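Local coordinates for protein putative oxidoreductase (Yersinia pestis, PDB 3KUX) that probably acts as an NAD(P)-dependent oxidoreductase, pairing an N-terminal Rossmann-fold dinucleotide-binding domain with a C-terminal alpha/beta domain, at residues Ala36-Ser40 against Pro54-Pro59; Ala236-Arg240 against Ile251-Val255. Residue numbers count along the deposited sequence, not the author numbering.

Contact 1 of 2, residues Ala36-Ser40 against Pro54-Pro59; sequences AGVSS and PVVSDP
Strand residues 36-39 and 55-56 pair in parallel, with Val38 opposite Val55 (CA-CA 4.9 Å) and Ser39 opposite Val56 (CA-CA 4.5 Å); after Val56 the chain turns at Ser57 (phi/psi -90°/-4°) toward helix 59-64. The ladder starts with a weak hydrogen bond from Val38 N to Pro54 O (3.4 Å). It continues with Val56 N to Val38 O (2.8 Å) and Ser40 N to Val56 O (2.7 Å), although the position of Val56 O is less certain. Val38 O also accepts a CA-H...O contact from Val55 CA at 3.1 Å, and Ser40 O one from Ser57 CA at 3.4 Å. Together with helix 43-47, strands 33-39 and 55-56 form a beta-alpha-beta unit of the Rossmann fold, in which 55-56 is an outermost strand of the parallel sheet. Val38 and Val55, both chi1 t, occupy one face of the sheet, where Val55 packs on helix 43-47. Ser39 (p) and Val56 (m) occupy the other, with Ser39 CB 3.6 Å from Val56 CG2. Ser39 OG lies 3.6 Å from Pro59 CG and accepts a weak hydrogen bond from Gly14 N, just beyond strand 8-13. Asp58 (chi1 t) N-caps helix 59-64, its OD1 accepting a weak hydrogen bond from Gln60 N.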
loop_
_atom_site.group_PDB
_atom_site.type_symbol
_atom_site.label_atom_id
_atom_site.label_comp_id
_atom_site.label_asym_id
_atom_site.label_seq_id
_atom_site.Cartn_x
_atom_site.Cartn_y
_atom_site.Cartn_z
ATOM N N ALA A 36 -2.498 -13.569 18.317
ATOM C CA ALA A 36 -2.978 -14.764 18.995
ATOM C C ALA A 36 -2.630 -16.033 18.225
ATOM O O ALA A 36 -2.058 -16.965 18.786
ATOM C CB ALA A 36 -4.479 -14.676 19.232
ATOM N N GLY A 37 -2.969 -16.068 16.940
ATOM C CA GLY A 37 -2.745 -17.270 16.143
ATOM C C GLY A 37 -2.543 -17.040 14.658
ATOM O O GLY A 37 -2.905 -15.993 14.118
ATOM N N VAL A 38 -1.963 -18.035 13.998
ATOM C CA VAL A 38 -1.750 -17.994 12.562
ATOM C C VAL A 38 -2.177 -19.324 11.954
ATOM O O VAL A 38 -1.821 -20.383 12.470
ATOM C CB VAL A 38 -0.271 -17.764 12.225
ATOM C CG1 VAL A 38 -0.082 -17.654 10.716
ATOM C CG2 VAL A 38 0.248 -16.524 12.934
ATOM N N SER A 39 -2.943 -19.269 10.867
ATOM C CA SER A 39 -3.351 -20.481 10.159
ATOM C C SER A 39 -2.356 -20.795 9.048
ATOM O O SER A 39 -2.019 -19.923 8.248
ATOM C CB SER A 39 -4.764 -20.332 9.591
ATOM O OG SER A 39 -4.858 -19.217 8.721
ATOM N N SER A 40 -1.882 -22.037 9.001
ATOM C CA SER A 40 -0.862 -22.408 8.026
ATOM C C SER A 40 -0.733 -23.912 7.819
ATOM O O SER A 40 -1.079 -24.703 8.698
ATOM C CB SER A 40 0.493 -21.823 8.435
ATOM O OG SER A 40 1.516 -22.237 7.546
ATOM N N PRO A 54 1.301 -20.330 17.930
ATOM C CA PRO A 54 -0.068 -20.803 18.090
ATOM C C PRO A 54 -0.698 -21.031 16.723
ATOM O O PRO A 54 -1.691 -20.391 16.375
ATOM C CB PRO A 54 -0.761 -19.648 18.821
ATOM C CG PRO A 54 0.346 -18.845 19.422
ATOM C CD PRO A 54 1.481 -18.970 18.464
ATOM N N VAL A 55 -0.102 -21.946 15.961
ATOM C CA VAL A 55 -0.522 -22.242 14.600
ATOM C C VAL A 55 -1.746 -23.144 14.543
ATOM O O VAL A 55 -1.866 -24.093 15.311
ATOM C CB VAL A 55 0.615 -22.927 13.813
ATOM C CG1 VAL A 55 0.059 -23.692 12.625
ATOM C CG2 VAL A 55 1.647 -21.902 13.367
ATOM N N VAL A 56 -2.653 -22.828 13.624
ATOM C CA VAL A 56 -3.764 -23.709 13.288
ATOM C C VAL A 56 -3.723 -23.983 11.785
ATOM O O VAL A 56 -3.210 -23.171 11.015
ATOM C CB VAL A 56 -5.125 -23.098 13.676
ATOM C CG1 VAL A 56 -5.135 -22.721 15.146
ATOM C CG2 VAL A 56 -5.424 -21.886 12.818
ATOM N N SER A 57 -4.256 -25.125 11.368
ATOM C CA SER A 57 -4.167 -25.523 9.966
ATOM C C SER A 57 -5.348 -25.034 9.131
ATOM O O SER A 57 -5.369 -25.223 7.916
ATOM C CB SER A 57 -4.039 -27.044 9.843
ATOM O OG SER A 57 -5.282 -27.680 10.086
ATOM N N ASP A 58 -6.322 -24.402 9.780
ATOM C CA ASP A 58 -7.531 -23.953 9.091
ATOM C C ASP A 58 -8.056 -22.615 9.614
ATOM O O ASP A 58 -8.393 -22.492 10.791
ATOM C CB ASP A 58 -8.623 -25.017 9.196
ATOM C CG ASP A 58 -9.948 -24.550 8.628
ATOM O OD1 ASP A 58 -9.947 -23.880 7.572
ATOM O OD2 ASP A 58 -10.993 -24.858 9.241
ATOM N N PRO A 59 -8.137 -21.612 8.728
ATOM C CA PRO A 59 -8.597 -20.264 9.056
ATOM C C PRO A 59 -9.932 -20.233 9.800
ATOM O O PRO A 59 -10.153 -19.354 10.634
ATOM C CB PRO A 59 -8.746 -19.610 7.683
ATOM C CG PRO A 59 -7.723 -20.289 6.849
ATOM C CD PRO A 59 -7.697 -21.715 7.324
#

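Contact 2 of 2, residues Ala236-Arg240 against Ile251-Val255; sequences AETAR and IKFGV
Where a loop feeds into a beta hairpin and the chain later leaves it, entrance and exit can meet side by side; here one direct hydrogen bond joins them. Glu237-Ala239 are extended (phi/psi -64°/131°, -116°/166°, -59°/143°) and Arg240 turns (-76°/-55°), while Ile251 and Lys252 are strand residues. Glu237-Arg240 and Ile251-Gly254 run 116° apart end to end; their CA atoms are nearest at Ala239 and Phe253, 4.7 Å. The direct bond runs from Arg240 N to Lys252 O, 2.6 Å, and the Lys252-Tyr241 backbone pairing continues the hairpin. A water adds an indirect link, donating to Thr238 O (2.8 Å) and accepting from Gly254 N (2.9 Å). Gly254 has phi/psi of 90°/170°, where a CB would jam against the preceding carbonyl.

Packing centres on the Phe253 ring (chi1 m). Ala239 CA sits over one face, 3.8 Å from the centroid in a CH-pi contact, and Ala239 CB reaches Phe253 CZ and Ile251 CG2, each at 4.0 Å. Arg240 CB lies 3.2 Å from Gly254 O. At the ring edge the contact is polar, Glu237 O lying 3.8 Å from Phe253 CE1.

Among the charged groups, Lys252 NZ bonds to Phe253 O at 2.8 Å and forms a salt bridge with Asp276. Glu237 OE2 forms a salt bridge with Arg278. The Arg240 guanidinium leads away, hydrogen-bonding Ser153 and making a cation-pi contact with Phe155.

The contact lies at the open end of the antiparallel hairpin 241-245/248-252, in the C-terminal domain's mixed sheet, flanked by strands 148-156 and 280-285, with Arg240 reaching Leu184 and Gln187 of helix 176-192.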
loop_
_atom_site.group_PDB
_atom_site.type_symbol
_atom_site.label_atom_id
_atom_site.label_comp_id
_atom_site.label_asym_id
_atom_site.label_seq_id
_atom_site.Cartn_x
_atom_site.Cartn_y
_atom_site.Cartn_z
ATOM N N ALA A 236 19.561 1.826 -15.302
ATOM C CA ALA A 236 19.933 3.033 -14.568
ATOM C C ALA A 236 18.836 3.459 -13.597
ATOM O O ALA A 236 17.650 3.455 -13.927
ATOM C CB ALA A 236 20.270 4.163 -15.531
ATOM N N GLU A 237 19.244 3.823 -12.391
ATOM C CA GLU A 237 18.315 4.291 -11.380
ATOM C C GLU A 237 17.668 5.598 -11.845
ATOM O O GLU A 237 18.362 6.515 -12.284
ATOM C CB GLU A 237 19.070 4.495 -10.065
ATOM C CG GLU A 237 18.194 4.704 -8.848
ATOM C CD GLU A 237 18.812 4.129 -7.581
ATOM O OE1 GLU A 237 20.053 3.969 -7.539
ATOM O OE2 GLU A 237 18.048 3.834 -6.631
ATOM N N THR A 238 16.343 5.676 -11.767
ATOM C CA THR A 238 15.632 6.913 -12.078
ATOM C C THR A 238 14.923 7.446 -10.848
ATOM O O THR A 238 14.759 6.729 -9.864
ATOM C CB THR A 238 14.575 6.703 -13.152
ATOM O OG1 THR A 238 13.617 5.748 -12.683
ATOM C CG2 THR A 238 15.209 6.203 -14.430
ATOM N N ALA A 239 14.486 8.702 -10.916
ATOM C CA ALA A 239 13.888 9.385 -9.762
ATOM C C ALA A 239 12.659 8.657 -9.257
ATOM O O ALA A 239 11.895 8.111 -10.047
ATOM C CB ALA A 239 13.530 10.812 -10.117
ATOM N N ARG A 240 12.473 8.648 -7.941
ATOM C CA ARG A 240 11.256 8.113 -7.348
ATOM C C ARG A 240 10.141 9.134 -7.554
ATOM O O ARG A 240 9.092 8.817 -8.123
ATOM C CB ARG A 240 11.465 7.815 -5.859
ATOM C CG ARG A 240 10.189 7.504 -5.070
ATOM C CD ARG A 240 9.659 6.092 -5.335
ATOM N NE ARG A 240 8.322 5.919 -4.767
ATOM C CZ ARG A 240 7.187 6.097 -5.441
ATOM N NH1 ARG A 240 7.208 6.436 -6.722
ATOM N NH2 ARG A 240 6.023 5.933 -4.831
ATOM N N ILE A 251 13.053 16.690 -6.338
ATOM C CA ILE A 251 13.401 15.412 -6.943
ATOM C C ILE A 251 13.969 14.482 -5.873
ATOM O O ILE A 251 14.908 14.850 -5.160
ATOM C CB ILE A 251 14.440 15.558 -8.094
ATOM C CG1 ILE A 251 13.855 16.330 -9.278
ATOM C CG2 ILE A 251 14.889 14.197 -8.586
ATOM C CD1 ILE A 251 14.056 17.819 -9.197
ATOM N N LYS A 252 13.400 13.284 -5.755
ATOM C CA LYS A 252 13.930 12.296 -4.817
ATOM C C LYS A 252 14.258 10.953 -5.463
ATOM O O LYS A 252 13.485 10.443 -6.282
ATOM C CB LYS A 252 12.981 12.068 -3.632
ATOM C CG LYS A 252 13.388 10.850 -2.802
ATOM C CD LYS A 252 13.156 11.046 -1.315
ATOM C CE LYS A 252 14.171 10.254 -0.490
ATOM N NZ LYS A 252 14.280 8.831 -0.931
ATOM N N PHE A 253 15.394 10.379 -5.060
ATOM C CA PHE A 253 15.829 9.061 -5.527
ATOM C C PHE A 253 15.753 7.977 -4.446
ATOM O O PHE A 253 15.690 8.271 -3.255
ATOM C CB PHE A 253 17.252 9.137 -6.056
ATOM C CG PHE A 253 17.350 9.665 -7.447
ATOM C CD1 PHE A 253 17.528 8.798 -8.520
ATOM C CD2 PHE A 253 17.272 11.029 -7.692
ATOM C CE1 PHE A 253 17.626 9.283 -9.825
ATOM C CE2 PHE A 253 17.369 11.523 -8.986
ATOM C CZ PHE A 253 17.547 10.647 -10.057
ATOM N N GLY A 254 15.769 6.720 -4.880
ATOM C CA GLY A 254 15.677 5.582 -3.975
ATOM C C GLY A 254 14.250 5.143 -3.714
ATOM O O GLY A 254 13.298 5.821 -4.108
ATOM N N VAL A 255 14.100 3.995 -3.059
ATOM C CA VAL A 255 12.797 3.553 -2.553
ATOM C C VAL A 255 12.812 3.540 -1.028
ATOM O O VAL A 255 13.871 3.669 -0.415
ATOM C CB VAL A 255 12.421 2.142 -3.059
ATOM C CG1 VAL A 255 12.326 2.138 -4.560
ATOM C CG2 VAL A 255 13.425 1.102 -2.568
HETATM O O HOH W 1 14.480 5.680 -7.290
#

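Contact 1 is complete before contact 2 begins along the chain, and the two lie on opposite sides of the molecule's centre. Their centres are 40 Å apart and their nearest atoms about 27 Å, so neither touches the other. Contact 1 belongs to the parallel sheet of the Rossmann domain, joining the outermost strand 55-56 to strand 33-39; contact 2 brings the loop entering strand 241-245 against the end of strand 248-252 of the C-terminal domain's mixed sheet. They share neither sheet nor family region. The pair illustrates the modular principle behind this family: a probable dinucleotide-binding module and a second alpha/beta module. Each contact lies wholly within one of the two, neither bridging between them.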